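Long-range contacts in serine protease (Arthrobacter nicotinovorans, PDB 3WY8), which hydrolyses peptide bonds, probably those of keratin among others, as a trypsin-like serine protease whose chain here is the C-terminal part of a longer precursor: residues A[28-33]-A[113-118]; A[123-128]-A[173-178]; A[149-154]-A[189-194]. One frame throughout, in Å; residues are numbered along the deposited sequence.

The three contacts run from the seam between the two halves of the trypsin-like fold out to its surface. Contact 1 ties strand 21-29 of the six-stranded barrel to the loop that leads into the second sheet; contact 2 lies within that sheet and pairs two of its strands; contact 3 joins loops at its outer side. Contacts 1 and 2 are partly buried, the first polar and backbone-led, the second rich in aromatic packing. Contact 3 is a surface contact, made of hydroxyls round one carboxylate. Phe176 of contact 2 packs against Asn28 and Ser113 of contact 1, and Asn189 of 189-194 probably hydrogen-bonds Ser127 and Trp175 of contact 2.

Contact 1: A[28-33]-A[113-118]; sequences NSVTAA and SGVQFN
The side-chain amide of Asn28 meets Ser113 at its edge: ND2 gives a nearly straight hydrogen bond to Ser113 OG, 3.0 Å long and almost in the amide plane. Phe176 lies over one side of that plane, near ND2. Beyond the two segments, ND2 also bonds Gln185 and OD1 pairs with His10, so both ends of the amide are held and its rotation is fixed. CG stands anti to the backbone N (chi1 -169°), on the side of Ser113. The backbone of Ser113 then bridges Val30, its N bonding Ser29 O at 2.8 Å and its O taking the N of Thr31 at 2.8 Å. Val30 and Val115 finish the contact, their side chains crossing at about a right angle with the two CG1 atoms 3.8 Å apart. Residues 113-118 belong to the linker between the two halves of the trypsin-like fold, and the bridge fastens it to the six-stranded barrel beside strand 21-29. On the barrel side Val30 packs on strand 37-40; on the other, Gly114 and Gln116 bond the backbone of Gln185, while Val115 touches Tyr213 of the C-terminal helix 207-218.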
ATOM      1  N   ASN A  28      -1.025  -1.978  -4.461  1.00 15.50           N
ATOM      2  CA  ASN A  28      -0.364  -2.985  -5.277  1.00 15.52           C
ATOM      3  C   ASN A  28      -1.235  -4.211  -5.471  1.00 15.53           C
ATOM      4  O   ASN A  28      -1.839  -4.705  -4.515  1.00 15.41           O
ATOM      5  CB  ASN A  28       0.955  -3.388  -4.610  1.00 15.35           C
ATOM      6  CG  ASN A  28       1.838  -4.218  -5.510  1.00 15.92           C
ATOM      7  OD1 ASN A  28       2.055  -3.879  -6.674  1.00 16.92           O
ATOM      8  ND2 ASN A  28       2.374  -5.300  -4.966  1.00 16.34           N
ATOM      9  N   SER A  29      -1.303  -4.695  -6.712  1.00 15.90           N
ATOM     10  CA  SER A  29      -1.969  -5.958  -7.006  1.00 16.46           C
ATOM     11  C   SER A  29      -1.132  -7.103  -6.430  1.00 16.60           C
ATOM     12  O   SER A  29       0.034  -7.276  -6.795  1.00 16.49           O
ATOM     13  CB  SER A  29      -2.165  -6.130  -8.515  1.00 16.67           C
ATOM     14  OG  SER A  29      -2.737  -7.398  -8.814  1.00 16.97           O
ATOM     15  N   VAL A  30      -1.723  -7.863  -5.510  1.00 17.03           N
ATOM     16  CA  VAL A  30      -1.010  -8.970  -4.859  1.00 17.20           C
ATOM     17  C   VAL A  30      -1.646 -10.307  -5.208  1.00 17.65           C
ATOM     18  O   VAL A  30      -2.859 -10.396  -5.408  1.00 17.57           O
ATOM     19  CB  VAL A  30      -0.900  -8.804  -3.318  1.00 16.87           C
ATOM     20  CG1 VAL A  30       0.018  -7.631  -2.973  1.00 17.07           C
ATOM     21  CG2 VAL A  30      -2.273  -8.630  -2.658  1.00 16.98           C
ATOM     22  N   THR A  31      -0.815 -11.340  -5.294  1.00 18.19           N
ATOM     23  CA  THR A  31      -1.292 -12.661  -5.685  1.00 18.79           C
ATOM     24  C   THR A  31      -2.340 -13.141  -4.687  1.00 18.92           C
ATOM     25  O   THR A  31      -2.178 -12.978  -3.483  1.00 19.12           O
ATOM     26  CB  THR A  31      -0.138 -13.668  -5.795  1.00 18.90           C
ATOM     27  OG1 THR A  31       0.881 -13.127  -6.651  1.00 21.25           O
ATOM     28  CG2 THR A  31      -0.626 -14.983  -6.375  1.00 17.89           C
ATOM     29  N   ALA A  32      -3.424 -13.705  -5.209  1.00 18.99           N
ATOM     30  CA  ALA A  32      -4.563 -14.114  -4.398  1.00 19.28           C
ATOM     31  C   ALA A  32      -5.468 -14.997  -5.238  1.00 19.32           C
ATOM     32  O   ALA A  32      -5.621 -14.761  -6.438  1.00 19.40           O
ATOM     33  CB  ALA A  32      -5.335 -12.892  -3.917  1.00 19.02           C
ATOM     34  N   ALA A  33      -6.077 -16.001  -4.607  1.00 19.78           N
ATOM     35  CA  ALA A  33      -6.989 -16.911  -5.306  1.00 19.98           C
ATOM     36  C   ALA A  33      -8.080 -16.177  -6.090  1.00 20.16           C
ATOM     37  O   ALA A  33      -8.452 -16.607  -7.184  1.00 20.35           O
ATOM     38  CB  ALA A  33      -7.604 -17.906  -4.334  1.00 20.08           C
ATOM     39  N   SER A 113       1.969  -9.249  -7.417  1.00 18.69           N
ATOM     40  CA  SER A 113       3.183  -9.526  -6.662  1.00 18.43           C
ATOM     41  C   SER A 113       2.945 -10.653  -5.674  1.00 18.42           C
ATOM     42  O   SER A 113       1.883 -10.727  -5.052  1.00 18.91           O
ATOM     43  CB  SER A 113       3.615  -8.290  -5.878  1.00 18.21           C
ATOM     44  OG  SER A 113       3.868  -7.192  -6.733  1.00 17.41           O
ATOM     45  N   GLY A 114       3.942 -11.517  -5.516  1.00 18.28           N
ATOM     46  CA  GLY A 114       3.951 -12.462  -4.408  1.00 18.18           C
ATOM     47  C   GLY A 114       4.064 -11.707  -3.096  1.00 18.29           C
ATOM     48  O   GLY A 114       4.534 -10.560  -3.068  1.00 17.98           O
ATOM     49  N   VAL A 115       3.618 -12.341  -2.016  1.00 18.45           N
ATOM     50  CA  VAL A 115       3.689 -11.745  -0.679  1.00 18.47           C
ATOM     51  C   VAL A 115       4.487 -12.611   0.290  1.00 18.45           C
ATOM     52  O   VAL A 115       4.589 -13.828   0.108  1.00 18.77           O
ATOM     53  CB  VAL A 115       2.277 -11.448  -0.085  1.00 18.61           C
ATOM     54  CG1 VAL A 115       1.616 -10.298  -0.827  1.00 18.88           C
ATOM     55  CG2 VAL A 115       1.384 -12.693  -0.099  1.00 19.34           C
ATOM     56  N   GLN A 116       5.057 -11.970   1.309  1.00 18.13           N
ATOM     57  CA  GLN A 116       5.758 -12.660   2.386  1.00 18.25           C
ATOM     58  C   GLN A 116       5.274 -12.160   3.737  1.00 17.99           C
ATOM     59  O   GLN A 116       5.059 -10.956   3.923  1.00 17.73           O
ATOM     60  CB  GLN A 116       7.272 -12.449   2.293  1.00 18.62           C
ATOM     61  CG  GLN A 116       7.946 -13.087   1.085  1.00 19.69           C
ATOM     62  CD  GLN A 116       7.964 -14.607   1.123  1.00 22.26           C
ATOM     63  OE1 GLN A 116       7.843 -15.224   2.187  1.00 23.62           O
ATOM     64  NE2 GLN A 116       8.131 -15.220  -0.046  1.00 22.83           N
ATOM     65  N   PHE A 117       5.104 -13.096   4.668  1.00 17.96           N
ATOM     66  CA  PHE A 117       4.764 -12.783   6.053  1.00 17.91           C
ATOM     67  C   PHE A 117       5.739 -13.485   6.984  1.00 18.13           C
ATOM     68  O   PHE A 117       6.388 -14.461   6.588  1.00 18.33           O
ATOM     69  CB  PHE A 117       3.322 -13.205   6.370  1.00 17.90           C
ATOM     70  CG  PHE A 117       2.308 -12.593   5.452  1.00 17.61           C
ATOM     71  CD1 PHE A 117       1.818 -11.314   5.692  1.00 17.98           C
ATOM     72  CD2 PHE A 117       1.861 -13.288   4.330  1.00 18.11           C
ATOM     73  CE1 PHE A 117       0.880 -10.735   4.827  1.00 17.99           C
ATOM     74  CE2 PHE A 117       0.934 -12.722   3.464  1.00 18.02           C
ATOM     75  CZ  PHE A 117       0.444 -11.445   3.708  1.00 18.10           C
ATOM     76  N   ASN A 118       5.852 -12.967   8.207  1.00 18.40           N
ATOM     77  CA  ASN A 118       6.697 -13.557   9.248  1.00 18.59           C
ATOM     78  C   ASN A 118       8.150 -13.713   8.810  1.00 18.72           C
ATOM     79  O   ASN A 118       8.805 -14.709   9.122  1.00 18.42           O
ATOM     80  CB  ASN A 118       6.101 -14.887   9.723  1.00 19.12           C
ATOM     81  CG  ASN A 118       4.614 -14.791   9.945  1.00 19.97           C
ATOM     82  OD1 ASN A 118       4.154 -13.990  10.763  1.00 22.58           O
ATOM     83  ND2 ASN A 118       3.845 -15.572   9.188  1.00 22.35           N
TER

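Contact 2: A[123-128]-A[173-178]; sequences LSYKSF and GPWFIG
Trp175 pushes the edge of its six-membered ring at the face of Tyr125, with CE3 lying 3.6 Å above the phenol plane and displaced toward its rim. The planes are 59° apart, an edge-to-face pair. Where the indole turns its five-membered ring, Ser127 fills the hollow: CB stands over that ring, 4.0 Å from its centroid, in a CH-pi contact. Ser127 CB and Tyr125 lie toward the same side of the indole, one over the five-membered ring, the other by CE3. The indole NE1 and Ser127 OG both bond Asn189 OD1, while Tyr125 OH reaches Asn186.

Strands 124-129 and 174-177 run antiparallel in the second sheet of the trypsin-like fold. Lys126 and Phe176 form the hydrogen-bonded pair, two bonds of 2.9 Å (Lys126 N to Phe176 O, Phe176 N to Lys126 O), with the non-hydrogen-bonded pairs Tyr125-Ile177 and Ser127-Trp175 beside it. Gly173 and Pro174 end a Ser-Gly-Gly-Pro sequence like the one that holds the catalytic serine in trypsin-like enzymes; Ser171 is probably that serine. With no side chain on Gly173, Phe128 O can come to 3.2 Å from its CA.

On the face of Lys126 and Phe176, Phe128 CD2 presses into the rim of the Phe176 ring, in its plane, 3.6 Å from CE2; the two rings are steeply inclined at 73°. Ile11 of strand 11-18 touches Phe128, Pro174 and Phe176, bringing the first barrel against this patch. The extended chain of Lys126 heads away to a salt bridge with Glu5. Toward the other end, Ile177 fits its CG1 against Tyr125 CE1 at 3.7 Å and its CD1 against Leu123 CD1. A water donates to both Tyr125 O and Gly178 O.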
ATOM      1  N   LEU A 123      15.593  -6.424   6.746  1.00 17.73           N
ATOM      2  CA  LEU A 123      15.831  -6.678   5.327  1.00 17.68           C
ATOM      3  C   LEU A 123      15.999  -5.373   4.548  1.00 17.93           C
ATOM      4  O   LEU A 123      15.678  -4.293   5.053  1.00 18.16           O
ATOM      5  CB  LEU A 123      14.689  -7.504   4.721  1.00 17.48           C
ATOM      6  CG  LEU A 123      14.501  -8.939   5.233  1.00 17.10           C
ATOM      7  CD1 LEU A 123      13.222  -9.534   4.656  1.00 17.18           C
ATOM      8  CD2 LEU A 123      15.703  -9.811   4.901  1.00 17.62           C
ATOM      9  N   SER A 124      16.523  -5.482   3.329  1.00 18.15           N
ATOM     10  CA  SER A 124      16.618  -4.338   2.423  1.00 18.48           C
ATOM     11  C   SER A 124      15.395  -4.300   1.518  1.00 17.93           C
ATOM     12  O   SER A 124      14.879  -5.347   1.119  1.00 17.88           O
ATOM     13  CB  SER A 124      17.905  -4.408   1.604  1.00 18.87           C
ATOM     14  OG  SER A 124      19.022  -4.233   2.455  1.00 21.25           O
ATOM     15  N   TYR A 125      14.941  -3.090   1.195  1.00 17.29           N
ATOM     16  CA  TYR A 125      13.684  -2.899   0.480  1.00 16.71           C
ATOM     17  C   TYR A 125      13.775  -1.846  -0.609  1.00 16.62           C
ATOM     18  O   TYR A 125      14.625  -0.959  -0.563  1.00 16.80           O
ATOM     19  CB  TYR A 125      12.590  -2.439   1.449  1.00 16.71           C
ATOM     20  CG  TYR A 125      12.157  -3.475   2.450  1.00 15.96           C
ATOM     21  CD1 TYR A 125      11.171  -4.400   2.127  1.00 17.37           C
ATOM     22  CD2 TYR A 125      12.720  -3.516   3.726  1.00 16.97           C
ATOM     23  CE1 TYR A 125      10.758  -5.356   3.051  1.00 17.31           C
ATOM     24  CE2 TYR A 125      12.319  -4.468   4.655  1.00 17.41           C
ATOM     25  CZ  TYR A 125      11.335  -5.379   4.307  1.00 17.83           C
ATOM     26  OH  TYR A 125      10.934  -6.318   5.221  1.00 18.59           O
ATOM     27  N   LYS A 126      12.878  -1.957  -1.581  1.00 16.57           N
ATOM     28  CA  LYS A 126      12.571  -0.852  -2.477  1.00 16.77           C
ATOM     29  C   LYS A 126      11.070  -0.589  -2.368  1.00 16.80           C
ATOM     30  O   LYS A 126      10.262  -1.490  -2.587  1.00 16.81           O
ATOM     31  CB  LYS A 126      12.984  -1.165  -3.917  1.00 16.62           C
ATOM     32  CG  LYS A 126      12.850   0.040  -4.862  1.00 18.09           C
ATOM     33  CD  LYS A 126      13.418  -0.251  -6.244  1.00 19.81           C
ATOM     34  CE  LYS A 126      13.296   0.971  -7.143  1.00 21.00           C
ATOM     35  NZ  LYS A 126      13.966   0.808  -8.469  1.00 22.45           N
ATOM     36  N   SER A 127      10.720   0.637  -1.989  1.00 16.92           N
ATOM     37  CA  SER A 127       9.330   1.040  -1.789  1.00 17.16           C
ATOM     38  C   SER A 127       8.868   1.956  -2.909  1.00 16.83           C
ATOM     39  O   SER A 127       9.626   2.797  -3.381  1.00 16.78           O
ATOM     40  CB  SER A 127       9.170   1.750  -0.445  1.00 17.45           C
ATOM     41  OG  SER A 127       7.952   2.488  -0.390  1.00 19.58           O
ATOM     42  N   PHE A 128       7.616   1.788  -3.316  1.00 16.32           N
ATOM     43  CA  PHE A 128       7.034   2.568  -4.401  1.00 16.29           C
ATOM     44  C   PHE A 128       5.802   3.324  -3.942  1.00 16.02           C
ATOM     45  O   PHE A 128       5.138   2.913  -3.000  1.00 16.51           O
ATOM     46  CB  PHE A 128       6.640   1.640  -5.546  1.00 16.13           C
ATOM     47  CG  PHE A 128       7.808   1.033  -6.264  1.00 16.25           C
ATOM     48  CD1 PHE A 128       8.205   1.529  -7.506  1.00 16.36           C
ATOM     49  CD2 PHE A 128       8.500  -0.046  -5.716  1.00 17.27           C
ATOM     50  CE1 PHE A 128       9.282   0.961  -8.191  1.00 16.36           C
ATOM     51  CE2 PHE A 128       9.584  -0.617  -6.388  1.00 16.85           C
ATOM     52  CZ  PHE A 128       9.975  -0.109  -7.627  1.00 17.53           C
ATOM     53  N   GLY A 173       1.661   2.359  -0.495  1.00 15.23           N
ATOM     54  CA  GLY A 173       2.534   1.867  -1.563  1.00 15.50           C
ATOM     55  C   GLY A 173       3.386   0.694  -1.109  1.00 15.37           C
ATOM     56  O   GLY A 173       3.764   0.620   0.060  1.00 15.23           O
ATOM     57  N   PRO A 174       3.710  -0.227  -2.033  1.00 15.26           N
ATOM     58  CA  PRO A 174       4.344  -1.482  -1.627  1.00 15.30           C
ATOM     59  C   PRO A 174       5.834  -1.384  -1.286  1.00 15.40           C
ATOM     60  O   PRO A 174       6.578  -0.655  -1.943  1.00 15.37           O
ATOM     61  CB  PRO A 174       4.138  -2.380  -2.847  1.00 15.24           C
ATOM     62  CG  PRO A 174       4.097  -1.423  -4.014  1.00 15.64           C
ATOM     63  CD  PRO A 174       3.405  -0.194  -3.479  1.00 15.48           C
ATOM     64  N   TRP A 175       6.241  -2.130  -0.260  1.00 15.49           N
ATOM     65  CA  TRP A 175       7.649  -2.389   0.023  1.00 15.45           C
ATOM     66  C   TRP A 175       7.988  -3.760  -0.533  1.00 15.74           C
ATOM     67  O   TRP A 175       7.391  -4.760  -0.122  1.00 15.60           O
ATOM     68  CB  TRP A 175       7.898  -2.433   1.535  1.00 15.39           C
ATOM     69  CG  TRP A 175       7.912  -1.118   2.240  1.00 15.14           C
ATOM     70  CD1 TRP A 175       7.159  -0.016   1.956  1.00 15.68           C
ATOM     71  CD2 TRP A 175       8.696  -0.784   3.390  1.00 15.50           C
ATOM     72  NE1 TRP A 175       7.441   0.993   2.846  1.00 15.83           N
ATOM     73  CE2 TRP A 175       8.381   0.547   3.738  1.00 15.99           C
ATOM     74  CE3 TRP A 175       9.638  -1.481   4.158  1.00 15.20           C
ATOM     75  CZ2 TRP A 175       8.982   1.203   4.819  1.00 16.24           C
ATOM     76  CZ3 TRP A 175      10.237  -0.832   5.236  1.00 14.83           C
ATOM     77  CH2 TRP A 175       9.903   0.496   5.557  1.00 16.15           C
ATOM     78  N   PHE A 176       8.948  -3.813  -1.452  1.00 15.67           N
ATOM     79  CA  PHE A 176       9.423  -5.097  -1.968  1.00 16.08           C
ATOM     80  C   PHE A 176      10.760  -5.439  -1.345  1.00 16.42           C
ATOM     81  O   PHE A 176      11.647  -4.587  -1.280  1.00 16.80           O
ATOM     82  CB  PHE A 176       9.564  -5.063  -3.494  1.00 16.10           C
ATOM     83  CG  PHE A 176       8.280  -4.766  -4.213  1.00 15.67           C
ATOM     84  CD1 PHE A 176       7.326  -5.759  -4.392  1.00 16.19           C
ATOM     85  CD2 PHE A 176       8.024  -3.489  -4.704  1.00 15.46           C
ATOM     86  CE1 PHE A 176       6.124  -5.486  -5.053  1.00 16.63           C
ATOM     87  CE2 PHE A 176       6.832  -3.208  -5.363  1.00 15.53           C
ATOM     88  CZ  PHE A 176       5.879  -4.202  -5.538  1.00 16.92           C
ATOM     89  N   ILE A 177      10.902  -6.675  -0.866  1.00 16.84           N
ATOM     90  CA  ILE A 177      12.204  -7.149  -0.387  1.00 17.21           C
ATOM     91  C   ILE A 177      13.168  -7.137  -1.566  1.00 17.49           C
ATOM     92  O   ILE A 177      12.853  -7.670  -2.628  1.00 17.35           O
ATOM     93  CB  ILE A 177      12.142  -8.581   0.185  1.00 17.19           C
ATOM     94  CG1 ILE A 177      11.156  -8.657   1.354  1.00 17.18           C
ATOM     95  CG2 ILE A 177      13.541  -9.040   0.624  1.00 17.34           C
ATOM     96  CD1 ILE A 177      10.776 -10.089   1.753  1.00 17.18           C
ATOM     97  N   GLY A 178      14.332  -6.523  -1.376  1.00 18.38           N
ATOM     98  CA  GLY A 178      15.330  -6.451  -2.441  1.00 19.29           C
ATOM     99  C   GLY A 178      15.355  -5.103  -3.128  1.00 20.16           C
ATOM    100  O   GLY A 178      15.117  -4.073  -2.490  1.00 20.20           O
TER
HETATM  101  O   HOH W   1      17.126  -2.147  -1.771  1.00 32.29           O

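Contact 3: A[149-154]-A[189-194]; sequences TNDPYN and NSYGYG
Tyr193 and Asp151 reach toward each other tip to tip, the phenol hydroxyl giving its proton to the carboxylate: Tyr193 OH to Asp151 OD2 measures 2.6 Å. The bond uses the syn lone pair of OD2, and the ring stands almost square to the carboxylate, the planes 82° apart. The anti lone pair of the same oxygen takes a second hydroxyl, Tyr191 OH at 2.7 Å, so two tyrosines of one loop converge on a single oxygen.

Asn154 completes the group from the far side of the Tyr193 hydroxyl. Its ND2 donates to Tyr193 OH at 2.7 Å, at an angle of 161° and close to its own amide plane, leaving that hydroxyl both donor and acceptor. The other carboxylate oxygen looks after its own loop: Asp151 OD1 accepts from Tyr153 N, an Asx turn, and from Asn154 N, each at 2.9 Å and from the same face of the carboxylate. Four bonds therefore grip one buried aspartate, which would be expected to favour its ionised form. Apart from these polar links, little but the distant brush of Tyr153 against the Tyr193 ring crosses the contact.

Ser190 OG bonds Asp92, which probably belongs to the Ser-His-Asp triad; Ser190-Tyr191-Gly192 would then match the segment that in trypsin-like enzymes borders the substrate cleft. Thr159 is a further partner of Tyr191 OH. Residues 151-154 follow strand 142-150, and Asp151 and Pro152 touch Tyr201; the ring of Tyr201, in strand 199-202, stacks with that of Tyr191, and Ser190 and Tyr191 face Tyr201 as a classic beta bulge.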
ATOM      1  N   THR A 149      15.440  -0.389   9.464  1.00 19.42           N
ATOM      2  CA  THR A 149      15.835  -0.319  10.870  1.00 20.16           C
ATOM      3  C   THR A 149      14.610  -0.009  11.725  1.00 20.43           C
ATOM      4  O   THR A 149      13.569   0.396  11.210  1.00 20.51           O
ATOM      5  CB  THR A 149      16.935   0.745  11.122  1.00 20.05           C
ATOM      6  OG1 THR A 149      16.500   2.021  10.633  1.00 21.23           O
ATOM      7  CG2 THR A 149      18.245   0.344  10.435  1.00 20.60           C
ATOM      8  N   ASN A 150      14.729  -0.211  13.031  1.00 20.61           N
ATOM      9  CA  ASN A 150      13.624   0.064  13.940  1.00 21.08           C
ATOM     10  C   ASN A 150      13.336   1.552  14.091  1.00 21.24           C
ATOM     11  O   ASN A 150      14.192   2.395  13.794  1.00 21.44           O
ATOM     12  CB  ASN A 150      13.889  -0.575  15.306  1.00 21.29           C
ATOM     13  CG  ASN A 150      13.976  -2.082  15.229  1.00 22.25           C
ATOM     14  OD1 ASN A 150      13.345  -2.708  14.375  1.00 22.25           O
ATOM     15  ND2 ASN A 150      14.770  -2.677  16.114  1.00 23.44           N
ATOM     16  N   ASP A 151      12.118   1.866  14.519  1.00 21.49           N
ATOM     17  CA  ASP A 151      11.759   3.228  14.906  1.00 21.88           C
ATOM     18  C   ASP A 151      12.467   3.534  16.231  1.00 21.93           C
ATOM     19  O   ASP A 151      12.169   2.907  17.248  1.00 22.20           O
ATOM     20  CB  ASP A 151      10.233   3.348  15.050  1.00 21.68           C
ATOM     21  CG  ASP A 151       9.767   4.773  15.309  1.00 22.40           C
ATOM     22  OD1 ASP A 151      10.502   5.557  15.947  1.00 21.85           O
ATOM     23  OD2 ASP A 151       8.643   5.107  14.883  1.00 21.60           O
ATOM     24  N   PRO A 152      13.409   4.500  16.221  1.00 22.24           N
ATOM     25  CA  PRO A 152      14.217   4.792  17.407  1.00 22.52           C
ATOM     26  C   PRO A 152      13.431   5.462  18.526  1.00 22.81           C
ATOM     27  O   PRO A 152      13.901   5.505  19.664  1.00 22.96           O
ATOM     28  CB  PRO A 152      15.267   5.784  16.884  1.00 22.37           C
ATOM     29  CG  PRO A 152      15.188   5.731  15.404  1.00 22.80           C
ATOM     30  CD  PRO A 152      13.774   5.374  15.094  1.00 22.43           C
ATOM     31  N   TYR A 153      12.249   5.976  18.200  1.00 22.84           N
ATOM     32  CA  TYR A 153      11.510   6.846  19.111  1.00 23.14           C
ATOM     33  C   TYR A 153      10.237   6.191  19.607  1.00 23.49           C
ATOM     34  O   TYR A 153       9.979   6.159  20.814  1.00 23.66           O
ATOM     35  CB  TYR A 153      11.202   8.176  18.424  1.00 23.17           C
ATOM     36  CG  TYR A 153      12.383   8.710  17.652  1.00 22.69           C
ATOM     37  CD1 TYR A 153      13.478   9.268  18.317  1.00 22.25           C
ATOM     38  CD2 TYR A 153      12.426   8.624  16.262  1.00 22.79           C
ATOM     39  CE1 TYR A 153      14.573   9.741  17.616  1.00 22.41           C
ATOM     40  CE2 TYR A 153      13.519   9.092  15.552  1.00 22.34           C
ATOM     41  CZ  TYR A 153      14.586   9.657  16.235  1.00 21.91           C
ATOM     42  OH  TYR A 153      15.670  10.117  15.536  1.00 22.88           O
ATOM     43  N   ASN A 154       9.459   5.655  18.672  1.00 23.61           N
ATOM     44  CA  ASN A 154       8.238   4.925  18.994  1.00 24.03           C
ATOM     45  C   ASN A 154       8.333   3.453  18.548  1.00 23.97           C
ATOM     46  O   ASN A 154       7.626   3.048  17.622  1.00 24.12           O
ATOM     47  CB  ASN A 154       7.021   5.609  18.345  1.00 24.10           C
ATOM     48  CG  ASN A 154       6.720   6.987  18.941  1.00 25.29           C
ATOM     49  OD1 ASN A 154       6.495   7.119  20.140  1.00 26.35           O
ATOM     50  ND2 ASN A 154       6.691   8.010  18.093  1.00 25.21           N
ATOM     51  N   ASN A 189       3.977   1.563   2.781  1.00 15.55           N
ATOM     52  CA  ASN A 189       4.208   2.894   3.341  1.00 15.41           C
ATOM     53  C   ASN A 189       3.102   3.263   4.333  1.00 15.79           C
ATOM     54  O   ASN A 189       1.921   3.251   3.982  1.00 15.82           O
ATOM     55  CB  ASN A 189       4.261   3.940   2.225  1.00 15.65           C
ATOM     56  CG  ASN A 189       5.378   3.683   1.234  1.00 15.25           C
ATOM     57  OD1 ASN A 189       6.486   3.299   1.610  1.00 16.84           O
ATOM     58  ND2 ASN A 189       5.095   3.911  -0.047  1.00 15.15           N
ATOM     59  N   SER A 190       3.482   3.584   5.568  1.00 15.90           N
ATOM     60  CA  SER A 190       2.490   3.864   6.612  1.00 16.39           C
ATOM     61  C   SER A 190       2.582   5.262   7.219  1.00 16.69           C
ATOM     62  O   SER A 190       1.590   5.999   7.253  1.00 16.97           O
ATOM     63  CB  SER A 190       2.557   2.801   7.717  1.00 16.47           C
ATOM     64  OG  SER A 190       1.743   3.169   8.823  1.00 17.02           O
ATOM     65  N   TYR A 191       3.759   5.627   7.715  1.00 17.25           N
ATOM     66  CA  TYR A 191       3.920   6.931   8.343  1.00 17.89           C
ATOM     67  C   TYR A 191       5.334   7.479   8.260  1.00 18.49           C
ATOM     68  O   TYR A 191       6.297   6.742   8.032  1.00 18.52           O
ATOM     69  CB  TYR A 191       3.447   6.904   9.813  1.00 17.48           C
ATOM     70  CG  TYR A 191       4.335   6.123  10.769  1.00 17.42           C
ATOM     71  CD1 TYR A 191       5.390   6.744  11.444  1.00 17.13           C
ATOM     72  CD2 TYR A 191       4.104   4.768  11.011  1.00 17.83           C
ATOM     73  CE1 TYR A 191       6.203   6.026  12.329  1.00 17.03           C
ATOM     74  CE2 TYR A 191       4.906   4.045  11.897  1.00 17.24           C
ATOM     75  CZ  TYR A 191       5.950   4.680  12.548  1.00 16.92           C
ATOM     76  OH  TYR A 191       6.747   3.975  13.415  1.00 18.08           O
ATOM     77  N   GLY A 192       5.432   8.789   8.454  1.00 19.59           N
ATOM     78  CA  GLY A 192       6.706   9.455   8.666  1.00 20.70           C
ATOM     79  C   GLY A 192       6.538  10.452   9.794  1.00 21.73           C
ATOM     80  O   GLY A 192       5.420  10.708  10.248  1.00 22.09           O
ATOM     81  N   TYR A 193       7.650  11.009  10.253  1.00 22.37           N
ATOM     82  CA  TYR A 193       7.620  12.043  11.280  1.00 23.15           C
ATOM     83  C   TYR A 193       7.647  13.440  10.671  1.00 23.78           C
ATOM     84  O   TYR A 193       8.712  14.002  10.412  1.00 24.44           O
ATOM     85  CB  TYR A 193       8.765  11.825  12.264  1.00 23.21           C
ATOM     86  CG  TYR A 193       8.508  10.646  13.161  1.00 22.49           C
ATOM     87  CD1 TYR A 193       7.570  10.729  14.191  1.00 22.57           C
ATOM     88  CD2 TYR A 193       9.173   9.436  12.970  1.00 22.54           C
ATOM     89  CE1 TYR A 193       7.309   9.653  15.012  1.00 22.24           C
ATOM     90  CE2 TYR A 193       8.922   8.348  13.793  1.00 22.30           C
ATOM     91  CZ  TYR A 193       7.985   8.465  14.808  1.00 22.75           C
ATOM     92  OH  TYR A 193       7.723   7.400  15.630  1.00 22.85           O
ATOM     93  N   GLY A 194       6.461  13.994  10.442  1.00 24.06           N
ATOM     94  CA  GLY A 194       6.324  15.274   9.751  1.00 24.60           C
ATOM     95  C   GLY A 194       6.049  15.094   8.270  1.00 24.76           C
ATOM     96  O   GLY A 194       6.268  14.012   7.718  1.00 24.90           O
TER